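Local coordinates for protein neural-cadherin (Drosophila melanogaster, PDB 3UBF) that mediates calcium-dependent, preferentially homophilic adhesion between cells, and is represented here by three successive cadherin domains of its long ectodomain, at residues V44-N49 / F71-T76; G161-R166 / L203-G208. All blocks are in the same frame, centred on the assembly; numbering follows the deposited sequence.

How the contacts relate
Contacts 1 and 2 follow one another along the chain, the first closing before the second opens, and belong to successive cadherin domains. Their centres lie about 58 Å apart on opposite sides of the chain's centre, with nearest atoms about 37 Å from each other, so each serves the core of its own domain. Both join the two facing sheets of a beta-sandwich, but through different strands: 44-46 to 68-76 in contact 1, 162-165 to 201-207 in contact 2. In cadherin strand naming these are D and F of the first domain and E and G of the next, the split first strand counted once. Between the two cores lies a calcium site of Glu-13, Asp-59, Glu-61 and Asp-138, which bridges the domains.

Contact 1: residues V44-N49 / F71-T76; sequences VTVETN and FWVIIT
One face of the Phe-71 ring carries the CG2 methyl of Val-44, which stands 3.6 Å above the ring plane, displaced toward the rim. It is a CH-pi contact, with CG2 3.8 Å from the ring centroid and 18° off the normal. Val-46 sends its own CG2 to the ring from another quarter, meeting Phe-71 CE2 obliquely at 3.7 Å. The Phe-71 torsion (chi1 60°) tucks CG between the backbone N and the carbonyl carbon, and from there the ring reaches both valines. Strands 44-46 and 71-76 belong to the opposing sheets of a cadherin domain, a Greek-key beta-sandwich, and run nearly parallel at 10° with their axes 9.4 Å apart. The gap is bridged by side chains; Val-52 of strand 51-54 also packs against Phe-71 and both valines. With an alanine in place of Phe-71, the CG2 methyls of Val-44 and Val-46 would probably lose their shared apolar partner and a gap would open between the sheets. Further along, Val-46 CG2 meets Val-73 CG1 at 4.1 Å, the two side chains crossing at about a right angle.

Contact 2: residues G161-R166 / L203-G208; sequences GVVRTR and LSIVGG
Val-163 carries this contact alone from its strand, spreading its two methyls toward two residues of strand 203-207. The closer meeting is with Leu-203: Val-163 CG2 and Leu-203 CD2 approach tip to tip at 3.9 Å, both buried. Leu-203 gets there with an extended first torsion, CG lying opposite the backbone N (chi1 169°), which carries its branch well across the space between the strands. The second meeting is slacker, Val-163 CG1 standing 4.3 Å from Ile-205 CD1. Val-163 has CG1 opposite its backbone N (chi1 -179°) and CG2 opposite the carbonyl carbon, and this fork lets one valine address both neighbours. The strands lie in the two facing sheets of a cadherin beta-sandwich: 162-165 is flanked by strands 126-133 and 154-156, and 201-207 by strands 113-117 and 176-185. With the CA atoms of Val-163 and Leu-203 9.9 Å apart, the sheets meet here through side chains, and only 86 Å² is buried between the two segments. Phe-154 helps complete the interior, touching Val-163, Thr-165 and Ile-205, while Phe-128 packs on Leu-203. The other side of strand 162-165 is of a different character. There Val-162 and Arg-164 are partly exposed, and the guanidinium of Arg-164 spreads flat over Val-162, whose CG1 lies 3.8 Å from its plane, over the centre. A hydrogen bond from Arg-164 NH1 to Asp-157 OD2 helps fix that group's orientation. Thr-165, buried on the inner side, has its hydroxyl OG1 hydrogen-bonded to the backbone N of Thr-125.

Contact 1: residues V44-N49 / F71-T76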
ATOM      1  N   VAL A  44     -18.954  27.003  -1.812  1.00 46.51           N
ATOM      2  CA  VAL A  44     -18.788  28.105  -0.874  1.00 45.54           C
ATOM      3  C   VAL A  44     -19.928  29.097  -0.957  1.00 47.82           C
ATOM      4  O   VAL A  44     -20.436  29.366  -2.044  1.00 49.69           O
ATOM      5  CB  VAL A  44     -17.437  28.882  -1.079  1.00 43.34           C
ATOM      6  CG1 VAL A  44     -16.225  28.042  -0.666  1.00 41.16           C
ATOM      7  CG2 VAL A  44     -17.290  29.380  -2.510  1.00 43.59           C
ATOM      8  N   THR A  45     -20.343  29.613   0.201  1.00 48.61           N
ATOM      9  CA  THR A  45     -21.147  30.833   0.274  1.00 50.39           C
ATOM     10  C   THR A  45     -20.229  31.919   0.793  1.00 48.69           C
ATOM     11  O   THR A  45     -19.212  31.628   1.430  1.00 46.97           O
ATOM     12  CB  THR A  45     -22.348  30.722   1.244  1.00 52.91           C
ATOM     13  OG1 THR A  45     -21.885  30.372   2.552  1.00 52.65           O
ATOM     14  CG2 THR A  45     -23.346  29.689   0.772  1.00 55.17           C
ATOM     15  N   VAL A  46     -20.579  33.170   0.515  1.00 49.83           N
ATOM     16  CA  VAL A  46     -19.822  34.308   1.030  1.00 48.31           C
ATOM     17  C   VAL A  46     -20.744  35.135   1.892  1.00 50.08           C
ATOM     18  O   VAL A  46     -21.805  35.548   1.438  1.00 52.63           O
ATOM     19  CB  VAL A  46     -19.235  35.163  -0.101  1.00 47.69           C
ATOM     20  CG1 VAL A  46     -18.749  36.489   0.435  1.00 47.43           C
ATOM     21  CG2 VAL A  46     -18.094  34.425  -0.772  1.00 45.54           C
ATOM     22  N   GLU A  47     -20.350  35.353   3.142  1.00 49.66           N
ATOM     23  CA  GLU A  47     -21.143  36.177   4.051  1.00 51.84           C
ATOM     24  C   GLU A  47     -21.015  37.649   3.694  1.00 51.71           C
ATOM     25  O   GLU A  47     -20.110  38.048   2.966  1.00 50.13           O
ATOM     26  CB  GLU A  47     -20.731  35.956   5.509  1.00 51.97           C
ATOM     27  CG  GLU A  47     -21.051  34.572   6.069  1.00 54.17           C
ATOM     28  CD  GLU A  47     -22.537  34.335   6.312  1.00 61.20           C
ATOM     29  OE1 GLU A  47     -23.100  33.443   5.634  1.00 63.25           O
ATOM     30  OE2 GLU A  47     -23.148  35.027   7.174  1.00 65.49           O
ATOM     31  N   THR A  48     -21.936  38.447   4.218  1.00 53.99           N
ATOM     32  CA  THR A  48     -21.904  39.896   4.087  1.00 54.50           C
ATOM     33  C   THR A  48     -20.578  40.492   4.560  1.00 52.51           C
ATOM     34  O   THR A  48     -20.061  41.427   3.950  1.00 52.47           O
ATOM     35  CB  THR A  48     -23.070  40.505   4.868  1.00 57.65           C
ATOM     36  OG1 THR A  48     -24.294  40.059   4.279  1.00 59.81           O
ATOM     37  CG2 THR A  48     -23.025  42.028   4.852  1.00 59.23           C
ATOM     38  N   ASN A  49     -20.025  39.938   5.635  1.00 51.61           N
ATOM     39  CA  ASN A  49     -18.764  40.426   6.203  1.00 50.68           C
ATOM     40  C   ASN A  49     -17.500  39.905   5.493  1.00 47.95           C
ATOM     41  O   ASN A  49     -16.383  40.172   5.938  1.00 47.31           O
ATOM     42  CB  ASN A  49     -18.695  40.105   7.702  1.00 51.61           C
ATOM     43  CG  ASN A  49     -18.562  38.600   7.983  1.00 52.77           C
ATOM     44  OD1 ASN A  49     -18.393  37.782   7.064  1.00 52.34           O
ATOM     45  ND2 ASN A  49     -18.631  38.232   9.262  1.00 55.82           N
ATOM     46  N   PHE A  71     -14.266  31.514  -7.715  1.00 48.95           N
ATOM     47  CA  PHE A  71     -15.462  32.346  -7.698  1.00 49.92           C
ATOM     48  C   PHE A  71     -15.098  33.815  -7.608  1.00 50.00           C
ATOM     49  O   PHE A  71     -13.962  34.166  -7.308  1.00 48.83           O
ATOM     50  CB  PHE A  71     -16.385  31.955  -6.532  1.00 48.59           C
ATOM     51  CG  PHE A  71     -15.751  32.099  -5.182  1.00 46.42           C
ATOM     52  CD1 PHE A  71     -14.854  31.149  -4.714  1.00 44.90           C
ATOM     53  CD2 PHE A  71     -16.043  33.196  -4.377  1.00 47.35           C
ATOM     54  CE1 PHE A  71     -14.261  31.287  -3.450  1.00 44.80           C
ATOM     55  CE2 PHE A  71     -15.454  33.342  -3.112  1.00 45.94           C
ATOM     56  CZ  PHE A  71     -14.565  32.381  -2.647  1.00 43.71           C
ATOM     57  N   TRP A  72     -16.087  34.659  -7.865  1.00 51.93           N
ATOM     58  CA  TRP A  72     -15.923  36.097  -7.804  1.00 52.91           C
ATOM     59  C   TRP A  72     -16.758  36.668  -6.661  1.00 52.12           C
ATOM     60  O   TRP A  72     -17.770  36.094  -6.266  1.00 52.31           O
ATOM     61  CB  TRP A  72     -16.350  36.727  -9.132  1.00 56.67           C
ATOM     62  CG  TRP A  72     -15.374  36.550 -10.262  1.00 58.30           C
ATOM     63  CD1 TRP A  72     -15.223  35.451 -11.043  1.00 59.58           C
ATOM     64  CD2 TRP A  72     -14.435  37.519 -10.744  1.00 60.34           C
ATOM     65  NE1 TRP A  72     -14.238  35.664 -11.981  1.00 61.93           N
ATOM     66  CE2 TRP A  72     -13.739  36.928 -11.819  1.00 62.04           C
ATOM     67  CE3 TRP A  72     -14.110  38.832 -10.367  1.00 61.28           C
ATOM     68  CZ2 TRP A  72     -12.735  37.602 -12.526  1.00 64.51           C
ATOM     69  CZ3 TRP A  72     -13.105  39.503 -11.075  1.00 62.62           C
ATOM     70  CH2 TRP A  72     -12.435  38.884 -12.140  1.00 64.10           C
ATOM     71  N   VAL A  73     -16.320  37.796  -6.126  1.00 51.82           N
ATOM     72  CA  VAL A  73     -17.100  38.507  -5.130  1.00 51.96           C
ATOM     73  C   VAL A  73     -17.356  39.944  -5.582  1.00 54.37           C
ATOM     74  O   VAL A  73     -16.586  40.514  -6.353  1.00 55.56           O
ATOM     75  CB  VAL A  73     -16.427  38.476  -3.737  1.00 49.53           C
ATOM     76  CG1 VAL A  73     -16.154  37.032  -3.313  1.00 47.61           C
ATOM     77  CG2 VAL A  73     -15.139  39.290  -3.736  1.00 49.37           C
ATOM     78  N   ILE A  74     -18.470  40.497  -5.122  1.00 55.66           N
ATOM     79  CA  ILE A  74     -18.809  41.893  -5.334  1.00 58.11           C
ATOM     80  C   ILE A  74     -18.662  42.587  -3.987  1.00 56.70           C
ATOM     81  O   ILE A  74     -19.184  42.109  -2.973  1.00 55.54           O
ATOM     82  CB  ILE A  74     -20.241  42.042  -5.928  1.00 61.61           C
ATOM     83  CG1 ILE A  74     -20.207  41.981  -7.459  1.00 64.38           C
ATOM     84  CG2 ILE A  74     -20.915  43.345  -5.481  1.00 64.11           C
ATOM     85  CD1 ILE A  74     -19.765  40.650  -8.032  1.00 63.72           C
ATOM     86  N   ILE A  75     -17.913  43.687  -3.985  1.00 57.28           N
ATOM     87  CA  ILE A  75     -17.628  44.463  -2.780  1.00 56.75           C
ATOM     88  C   ILE A  75     -18.249  45.855  -2.925  1.00 60.49           C
ATOM     89  O   ILE A  75     -18.053  46.534  -3.941  1.00 62.74           O
ATOM     90  CB  ILE A  75     -16.101  44.550  -2.527  1.00 55.10           C
ATOM     91  CG1 ILE A  75     -15.505  43.142  -2.422  1.00 51.70           C
ATOM     92  CG2 ILE A  75     -15.795  45.339  -1.262  1.00 54.16           C
ATOM     93  CD1 ILE A  75     -14.200  42.966  -3.153  1.00 51.40           C
ATOM     94  N   THR A  76     -19.007  46.274  -1.918  1.00 61.67           N
ATOM     95  CA  THR A  76     -19.760  47.522  -2.009  1.00 65.86           C
ATOM     96  C   THR A  76     -19.835  48.248  -0.659  1.00 66.56           C
ATOM     97  O   THR A  76     -19.216  47.811   0.306  1.00 64.38           O
ATOM     98  CB  THR A  76     -21.171  47.272  -2.637  1.00 68.16           C
ATOM     99  OG1 THR A  76     -21.795  48.520  -2.943  1.00 72.81           O
ATOM    100  CG2 THR A  76     -22.072  46.483  -1.711  1.00 67.84           C
TER

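Contact 2: residues G161-R166 / L203-G208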
ATOM      1  N   GLY A 161      -8.706  -7.418 -10.649  1.00 35.50           N
ATOM      2  CA  GLY A 161      -7.282  -7.742 -10.506  1.00 34.08           C
ATOM      3  C   GLY A 161      -6.983  -9.222 -10.739  1.00 33.96           C
ATOM      4  O   GLY A 161      -5.820  -9.639 -10.684  1.00 33.56           O
ATOM      5  N   VAL A 162      -8.021 -10.015 -11.019  1.00 34.18           N
ATOM      6  CA  VAL A 162      -7.858 -11.448 -11.211  1.00 33.62           C
ATOM      7  C   VAL A 162      -7.048 -11.707 -12.484  1.00 33.68           C
ATOM      8  O   VAL A 162      -7.320 -11.119 -13.544  1.00 34.78           O
ATOM      9  CB  VAL A 162      -9.226 -12.181 -11.237  1.00 34.65           C
ATOM     10  CG1 VAL A 162      -9.042 -13.648 -11.467  1.00 33.57           C
ATOM     11  CG2 VAL A 162      -9.983 -11.957  -9.913  1.00 34.74           C
ATOM     12  N   VAL A 163      -6.031 -12.558 -12.363  1.00 32.58           N
ATOM     13  CA  VAL A 163      -5.212 -12.959 -13.492  1.00 32.00           C
ATOM     14  C   VAL A 163      -5.716 -14.315 -13.936  1.00 32.89           C
ATOM     15  O   VAL A 163      -5.787 -15.251 -13.126  1.00 33.09           O
ATOM     16  CB  VAL A 163      -3.714 -13.043 -13.108  1.00 31.45           C
ATOM     17  CG1 VAL A 163      -2.873 -13.433 -14.313  1.00 30.62           C
ATOM     18  CG2 VAL A 163      -3.229 -11.702 -12.531  1.00 30.64           C
ATOM     19  N   ARG A 164      -6.074 -14.411 -15.216  1.00 33.26           N
ATOM     20  CA  ARG A 164      -6.723 -15.594 -15.768  1.00 34.12           C
ATOM     21  C   ARG A 164      -5.991 -16.146 -16.996  1.00 34.73           C
ATOM     22  O   ARG A 164      -5.519 -15.373 -17.837  1.00 35.32           O
ATOM     23  CB  ARG A 164      -8.161 -15.268 -16.157  1.00 34.78           C
ATOM     24  CG  ARG A 164      -9.096 -15.065 -14.992  1.00 34.65           C
ATOM     25  CD  ARG A 164     -10.494 -14.809 -15.496  1.00 35.57           C
ATOM     26  NE  ARG A 164     -11.476 -14.689 -14.424  1.00 38.10           N
ATOM     27  CZ  ARG A 164     -11.962 -13.533 -13.963  1.00 38.97           C
ATOM     28  NH1 ARG A 164     -11.554 -12.365 -14.461  1.00 38.88           N
ATOM     29  NH2 ARG A 164     -12.856 -13.546 -12.991  1.00 38.02           N
ATOM     30  N   THR A 165      -5.910 -17.475 -17.097  1.00 34.34           N
ATOM     31  CA  THR A 165      -5.273 -18.117 -18.219  1.00 34.61           C
ATOM     32  C   THR A 165      -6.065 -17.854 -19.483  1.00 36.34           C
ATOM     33  O   THR A 165      -7.297 -17.758 -19.443  1.00 37.71           O
ATOM     34  CB  THR A 165      -5.196 -19.651 -18.030  1.00 34.93           C
ATOM     35  OG1 THR A 165      -6.510 -20.204 -17.915  1.00 35.01           O
ATOM     36  CG2 THR A 165      -4.417 -20.007 -16.796  1.00 34.20           C
ATOM     37  N   ARG A 166      -5.383 -17.736 -20.615  1.00 36.63           N
ATOM     38  CA  ARG A 166      -6.109 -17.779 -21.879  1.00 38.16           C
ATOM     39  C   ARG A 166      -5.511 -18.839 -22.801  1.00 39.04           C
ATOM     40  O   ARG A 166      -4.366 -19.281 -22.595  1.00 38.05           O
ATOM     41  CB  ARG A 166      -6.229 -16.393 -22.539  1.00 37.91           C
ATOM     42  CG  ARG A 166      -4.956 -15.826 -23.082  1.00 38.47           C
ATOM     43  CD  ARG A 166      -5.099 -14.367 -23.511  1.00 39.55           C
ATOM     44  NE  ARG A 166      -5.796 -14.199 -24.791  1.00 41.25           N
ATOM     45  CZ  ARG A 166      -5.194 -14.226 -25.980  1.00 42.06           C
ATOM     46  NH1 ARG A 166      -3.884 -14.432 -26.067  1.00 40.86           N
ATOM     47  NH2 ARG A 166      -5.897 -14.039 -27.086  1.00 42.65           N
ATOM     48  N   LEU A 203       5.126 -10.507 -11.557  1.00 31.02           N
ATOM     49  CA  LEU A 203       4.352 -11.677 -11.179  1.00 30.37           C
ATOM     50  C   LEU A 203       4.927 -12.898 -11.896  1.00 30.69           C
ATOM     51  O   LEU A 203       4.992 -12.962 -13.143  1.00 30.46           O
ATOM     52  CB  LEU A 203       2.859 -11.478 -11.474  1.00 29.41           C
ATOM     53  CG  LEU A 203       1.926 -12.700 -11.391  1.00 29.29           C
ATOM     54  CD1 LEU A 203       2.013 -13.404 -10.042  1.00 29.09           C
ATOM     55  CD2 LEU A 203       0.493 -12.322 -11.695  1.00 27.11           C
ATOM     56  N   SER A 204       5.356 -13.846 -11.072  1.00 30.77           N
ATOM     57  CA  SER A 204       5.954 -15.087 -11.512  1.00 31.45           C
ATOM     58  C   SER A 204       4.940 -16.205 -11.342  1.00 31.08           C
ATOM     59  O   SER A 204       4.511 -16.487 -10.222  1.00 31.28           O
ATOM     60  CB  SER A 204       7.197 -15.391 -10.670  1.00 32.34           C
ATOM     61  OG  SER A 204       7.433 -16.789 -10.642  1.00 34.27           O
ATOM     62  N   ILE A 205       4.557 -16.826 -12.457  1.00 30.58           N
ATOM     63  CA  ILE A 205       3.623 -17.949 -12.451  1.00 30.25           C
ATOM     64  C   ILE A 205       4.370 -19.167 -12.978  1.00 30.40           C
ATOM     65  O   ILE A 205       4.902 -19.138 -14.081  1.00 30.52           O
ATOM     66  CB  ILE A 205       2.387 -17.646 -13.326  1.00 30.34           C
ATOM     67  CG1 ILE A 205       1.734 -16.328 -12.892  1.00 29.14           C
ATOM     68  CG2 ILE A 205       1.387 -18.785 -13.259  1.00 30.72           C
ATOM     69  CD1 ILE A 205       0.788 -15.738 -13.905  1.00 29.75           C
ATOM     70  N   VAL A 206       4.461 -20.210 -12.161  1.00 30.32           N
ATOM     71  CA  VAL A 206       5.243 -21.390 -12.517  1.00 30.72           C
ATOM     72  C   VAL A 206       4.310 -22.558 -12.849  1.00 31.28           C
ATOM     73  O   VAL A 206       3.341 -22.811 -12.129  1.00 31.54           O
ATOM     74  CB  VAL A 206       6.264 -21.756 -11.405  1.00 31.78           C
ATOM     75  CG1 VAL A 206       6.953 -23.102 -11.684  1.00 32.30           C
ATOM     76  CG2 VAL A 206       7.316 -20.679 -11.274  1.00 30.34           C
ATOM     77  N   GLY A 207       4.577 -23.258 -13.948  1.00 31.64           N
ATOM     78  CA  GLY A 207       3.767 -24.414 -14.305  1.00 31.68           C
ATOM     79  C   GLY A 207       3.736 -25.470 -13.206  1.00 33.08           C
ATOM     80  O   GLY A 207       4.779 -25.968 -12.777  1.00 33.70           O
ATOM     81  N   GLY A 208       2.528 -25.787 -12.741  1.00 33.32           N
ATOM     82  CA  GLY A 208       2.272 -26.956 -11.904  1.00 35.11           C
ATOM     83  C   GLY A 208       2.597 -26.778 -10.439  1.00 35.80           C
ATOM     84  O   GLY A 208       1.698 -26.728  -9.591  1.00 36.50           O
TER